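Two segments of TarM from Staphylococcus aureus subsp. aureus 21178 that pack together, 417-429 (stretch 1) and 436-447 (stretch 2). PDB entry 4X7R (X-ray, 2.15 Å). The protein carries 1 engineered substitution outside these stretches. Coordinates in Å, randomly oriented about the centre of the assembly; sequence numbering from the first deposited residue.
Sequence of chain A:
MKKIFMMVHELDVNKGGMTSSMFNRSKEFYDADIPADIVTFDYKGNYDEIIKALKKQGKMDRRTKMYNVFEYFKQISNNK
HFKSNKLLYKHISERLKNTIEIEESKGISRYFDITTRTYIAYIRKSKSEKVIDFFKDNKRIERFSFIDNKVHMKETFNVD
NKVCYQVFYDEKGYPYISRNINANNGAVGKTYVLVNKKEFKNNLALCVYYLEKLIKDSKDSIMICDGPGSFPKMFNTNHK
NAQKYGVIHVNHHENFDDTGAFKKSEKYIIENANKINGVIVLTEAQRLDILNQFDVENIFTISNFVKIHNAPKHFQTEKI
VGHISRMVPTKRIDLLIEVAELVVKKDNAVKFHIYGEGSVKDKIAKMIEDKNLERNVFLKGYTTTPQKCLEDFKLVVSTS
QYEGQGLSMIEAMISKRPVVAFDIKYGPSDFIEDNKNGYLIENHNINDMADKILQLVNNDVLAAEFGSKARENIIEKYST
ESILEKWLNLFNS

Stretch 1 (417-429) RPVVAFDIKYGPS
Stretch 2 (436-447) KNGYLIENHNIN

Four near-linear backbone hydrogen bonds join the two stretches of TarM: Ile441 N to Ala421 O (2.7 Å), Asp423 N to Ile441 O (2.7 Å), Tyr439 N to Val419 O (3.0 Å) and Ala421 N to Tyr439 O (3.1 Å). Ala421 and the odd-numbered Tyr439 and Ile441 thus use both N and O, the alternation expected of a parallel ladder. Residues 419-422 and the strand around 438-441 lie side by side as parallel β-strands, their axes 12° apart and 4.6 Å at closest approach. The register pairs Val420 with Tyr439, Ala421 with Leu440 and Phe422 with Ile441 (CA-CA 4.8, 5.3 and 4.6 Å). A water accepts from Val419 N (2.9 Å) and donates to Asn437 O (2.8 Å), linking the two stretches. Gly438 (phi/psi 162/-165) has no CB, which would clash with Val419 O.

Val420 (t), Tyr439 (m), Phe422 (m) and Ile441 (mm) share one face; Val420 CG1 meets Ile441 CG1 at 3.7 Å, and Phe422 CD1 meets Ile441 CG2 at 3.8 Å. A type II turn, Glu442-Asn445, closed by Asn445 N to Glu442 O (3.1 Å), lays His444 N over the Phe422 ring face, 3.8 Å from Phe422 CE1; Ile446 CG2 reaches the edge, 4.1 Å from Phe422 CZ. On the other face, Leu440 (mt) packs CD2 against Pro428 CB (3.7 Å).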

# COMPACT_ATOMS: atom_id res chain seq x y z
N ARG A 417 2.48 22.38 11.44
CA ARG A 417 2.36 22.89 10.07
C ARG A 417 0.86 22.95 9.76
O ARG A 417 0.21 21.91 9.68
CB ARG A 417 3.13 21.99 9.05
CG ARG A 417 4.63 21.79 9.35
CD ARG A 417 5.31 23.06 9.84
NE ARG A 417 6.76 22.97 9.98
CZ ARG A 417 7.44 23.37 11.06
NH1 ARG A 417 6.79 23.81 12.13
NH2 ARG A 417 8.76 23.32 11.08
N PRO A 418 0.26 24.15 9.73
CA PRO A 418 -1.20 24.23 9.51
C PRO A 418 -1.61 23.75 8.13
O PRO A 418 -0.84 23.84 7.17
CB PRO A 418 -1.54 25.70 9.76
CG PRO A 418 -0.26 26.45 9.53
CD PRO A 418 0.87 25.50 9.86
N VAL A 419 -2.83 23.21 8.05
CA VAL A 419 -3.40 22.68 6.81
C VAL A 419 -4.46 23.62 6.23
O VAL A 419 -5.28 24.17 6.96
CB VAL A 419 -3.97 21.25 7.02
CG1 VAL A 419 -4.52 20.67 5.73
CG2 VAL A 419 -2.92 20.32 7.61
N VAL A 420 -4.41 23.79 4.89
CA VAL A 420 -5.39 24.46 4.05
C VAL A 420 -5.96 23.29 3.18
O VAL A 420 -5.26 22.71 2.36
CB VAL A 420 -4.81 25.65 3.24
CG1 VAL A 420 -5.92 26.37 2.46
CG2 VAL A 420 -4.11 26.65 4.16
N ALA A 421 -7.18 22.85 3.50
CA ALA A 421 -7.79 21.69 2.90
C ALA A 421 -9.20 21.92 2.39
O ALA A 421 -9.96 22.67 3.00
CB ALA A 421 -7.80 20.55 3.90
N PHE A 422 -9.58 21.20 1.31
CA PHE A 422 -10.96 21.22 0.84
C PHE A 422 -11.79 20.46 1.89
O PHE A 422 -11.36 19.40 2.34
CB PHE A 422 -11.09 20.56 -0.56
CG PHE A 422 -10.62 21.39 -1.74
CD1 PHE A 422 -10.74 22.77 -1.74
CD2 PHE A 422 -10.10 20.77 -2.87
CE1 PHE A 422 -10.33 23.53 -2.84
CE2 PHE A 422 -9.69 21.54 -3.98
CZ PHE A 422 -9.81 22.91 -3.96
N ASP A 423 -12.93 21.05 2.33
CA ASP A 423 -13.82 20.43 3.32
C ASP A 423 -14.58 19.29 2.62
O ASP A 423 -15.61 19.53 1.98
CB ASP A 423 -14.81 21.47 3.93
CG ASP A 423 -15.54 20.95 5.17
OD1 ASP A 423 -15.50 19.72 5.43
OD2 ASP A 423 -16.15 21.77 5.88
N ILE A 424 -14.04 18.06 2.70
CA ILE A 424 -14.58 16.88 2.02
C ILE A 424 -14.85 15.72 3.01
O ILE A 424 -14.34 15.72 4.14
CB ILE A 424 -13.60 16.44 0.85
CG1 ILE A 424 -12.15 16.16 1.34
CG2 ILE A 424 -13.58 17.45 -0.29
CD1 ILE A 424 -11.86 14.81 1.81
N LYS A 425 -15.60 14.70 2.58
CA LYS A 425 -15.85 13.49 3.36
C LYS A 425 -14.70 12.50 3.04
O LYS A 425 -14.48 12.16 1.88
CB LYS A 425 -17.22 12.87 3.00
CG LYS A 425 -18.44 13.61 3.62
CD LYS A 425 -19.75 12.83 3.32
CE LYS A 425 -20.99 13.40 3.97
NZ LYS A 425 -21.06 13.21 5.44
N TYR A 426 -13.96 11.99 4.05
CA TYR A 426 -14.09 12.25 5.48
C TYR A 426 -12.75 12.62 6.06
O TYR A 426 -11.72 12.18 5.55
CB TYR A 426 -14.55 10.96 6.16
CG TYR A 426 -15.89 10.47 5.67
CD1 TYR A 426 -17.07 11.04 6.14
CD2 TYR A 426 -15.98 9.46 4.72
CE1 TYR A 426 -18.31 10.61 5.68
CE2 TYR A 426 -17.21 9.01 4.25
CZ TYR A 426 -18.38 9.60 4.73
OH TYR A 426 -19.61 9.17 4.30
N GLY A 427 -12.78 13.37 7.16
CA GLY A 427 -11.57 13.68 7.89
C GLY A 427 -11.30 15.13 8.21
O GLY A 427 -11.24 15.46 9.39
N PRO A 428 -11.04 16.02 7.20
CA PRO A 428 -10.61 17.39 7.52
C PRO A 428 -11.38 18.15 8.59
O PRO A 428 -10.74 18.66 9.50
CB PRO A 428 -10.59 18.10 6.16
CG PRO A 428 -10.31 17.02 5.21
CD PRO A 428 -10.99 15.79 5.74
N SER A 429 -12.72 18.16 8.54
CA SER A 429 -13.54 18.91 9.53
C SER A 429 -13.54 18.29 10.93
O SER A 429 -13.98 18.92 11.87
CB SER A 429 -14.96 19.13 9.01
OG SER A 429 -15.57 17.88 8.75
N LYS A 436 -8.65 28.86 13.21
CA LYS A 436 -8.09 28.67 14.55
C LYS A 436 -6.80 27.83 14.48
O LYS A 436 -5.80 28.21 15.08
CB LYS A 436 -9.13 28.08 15.52
CG LYS A 436 -8.58 27.82 16.92
CD LYS A 436 -9.64 27.35 17.89
CE LYS A 436 -9.05 26.98 19.23
NZ LYS A 436 -10.10 26.47 20.16
N ASN A 437 -6.81 26.72 13.72
CA ASN A 437 -5.62 25.87 13.59
C ASN A 437 -5.29 25.55 12.12
O ASN A 437 -4.38 24.78 11.83
CB ASN A 437 -5.77 24.62 14.46
CG ASN A 437 -6.79 23.62 13.99
OD1 ASN A 437 -7.13 23.54 12.81
ND2 ASN A 437 -7.21 22.74 14.89
N GLY A 438 -6.04 26.18 11.22
CA GLY A 438 -5.94 26.02 9.77
C GLY A 438 -7.19 26.52 9.08
O GLY A 438 -8.01 27.22 9.69
N TYR A 439 -7.35 26.16 7.80
CA TYR A 439 -8.51 26.57 7.02
C TYR A 439 -9.19 25.42 6.30
O TYR A 439 -8.51 24.57 5.70
CB TYR A 439 -8.15 27.67 6.00
CG TYR A 439 -7.74 29.00 6.60
CD1 TYR A 439 -8.65 29.78 7.30
CD2 TYR A 439 -6.46 29.52 6.39
CE1 TYR A 439 -8.28 31.02 7.84
CE2 TYR A 439 -6.10 30.77 6.89
CZ TYR A 439 -7.00 31.51 7.63
OH TYR A 439 -6.62 32.72 8.15
N LEU A 440 -10.54 25.40 6.37
CA LEU A 440 -11.42 24.47 5.68
C LEU A 440 -12.00 25.23 4.51
O LEU A 440 -12.72 26.22 4.69
CB LEU A 440 -12.55 23.96 6.59
CG LEU A 440 -12.17 22.87 7.58
CD1 LEU A 440 -13.29 22.64 8.58
CD2 LEU A 440 -11.77 21.57 6.85
N ILE A 441 -11.61 24.82 3.30
CA ILE A 441 -12.03 25.49 2.06
C ILE A 441 -13.20 24.75 1.42
O ILE A 441 -13.19 23.52 1.35
CB ILE A 441 -10.81 25.63 1.09
CG1 ILE A 441 -9.60 26.34 1.74
CG2 ILE A 441 -11.19 26.24 -0.28
CD1 ILE A 441 -9.85 27.71 2.41
N GLU A 442 -14.19 25.51 0.93
CA GLU A 442 -15.33 24.97 0.21
C GLU A 442 -14.77 24.19 -0.97
O GLU A 442 -13.91 24.71 -1.69
CB GLU A 442 -16.24 26.12 -0.26
CG GLU A 442 -17.62 25.67 -0.71
CD GLU A 442 -18.40 26.69 -1.51
OE1 GLU A 442 -17.91 27.83 -1.70
OE2 GLU A 442 -19.51 26.34 -1.97
N ASN A 443 -15.15 22.89 -1.09
CA ASN A 443 -14.67 21.97 -2.13
C ASN A 443 -14.76 22.57 -3.54
O ASN A 443 -15.81 23.11 -3.91
CB ASN A 443 -15.39 20.62 -2.05
CG ASN A 443 -14.79 19.58 -2.95
OD1 ASN A 443 -13.59 19.57 -3.22
ND2 ASN A 443 -15.60 18.67 -3.45
N HIS A 444 -13.65 22.47 -4.30
CA HIS A 444 -13.42 22.98 -5.67
C HIS A 444 -13.04 24.46 -5.73
O HIS A 444 -12.50 24.90 -6.75
CB HIS A 444 -14.58 22.67 -6.64
CG HIS A 444 -14.74 21.22 -6.95
ND1 HIS A 444 -15.72 20.45 -6.34
CD2 HIS A 444 -14.03 20.44 -7.80
CE1 HIS A 444 -15.58 19.23 -6.84
NE2 HIS A 444 -14.57 19.17 -7.71
N ASN A 445 -13.34 25.24 -4.66
CA ASN A 445 -13.05 26.68 -4.61
C ASN A 445 -11.54 26.98 -4.58
O ASN A 445 -10.98 27.28 -3.52
CB ASN A 445 -13.80 27.35 -3.44
CG ASN A 445 -13.99 28.84 -3.58
OD1 ASN A 445 -13.25 29.52 -4.29
ND2 ASN A 445 -14.95 29.38 -2.84
N ILE A 446 -10.89 26.89 -5.76
CA ILE A 446 -9.45 27.13 -5.95
C ILE A 446 -9.01 28.56 -5.63
O ILE A 446 -7.89 28.75 -5.16
CB ILE A 446 -8.92 26.59 -7.31
CG1 ILE A 446 -9.53 27.34 -8.53
CG2 ILE A 446 -9.12 25.07 -7.41
CD1 ILE A 446 -8.77 27.19 -9.86
N ASN A 447 -9.89 29.56 -5.84
CA ASN A 447 -9.62 30.97 -5.56
C ASN A 447 -9.54 31.26 -4.06
O ASN A 447 -8.62 31.95 -3.63
CB ASN A 447 -10.64 31.89 -6.23
CG ASN A 447 -10.69 31.80 -7.74
OD1 ASN A 447 -9.70 31.49 -8.41
ND2 ASN A 447 -11.86 32.09 -8.29
O HOH W 1 -4.44 22.46 10.29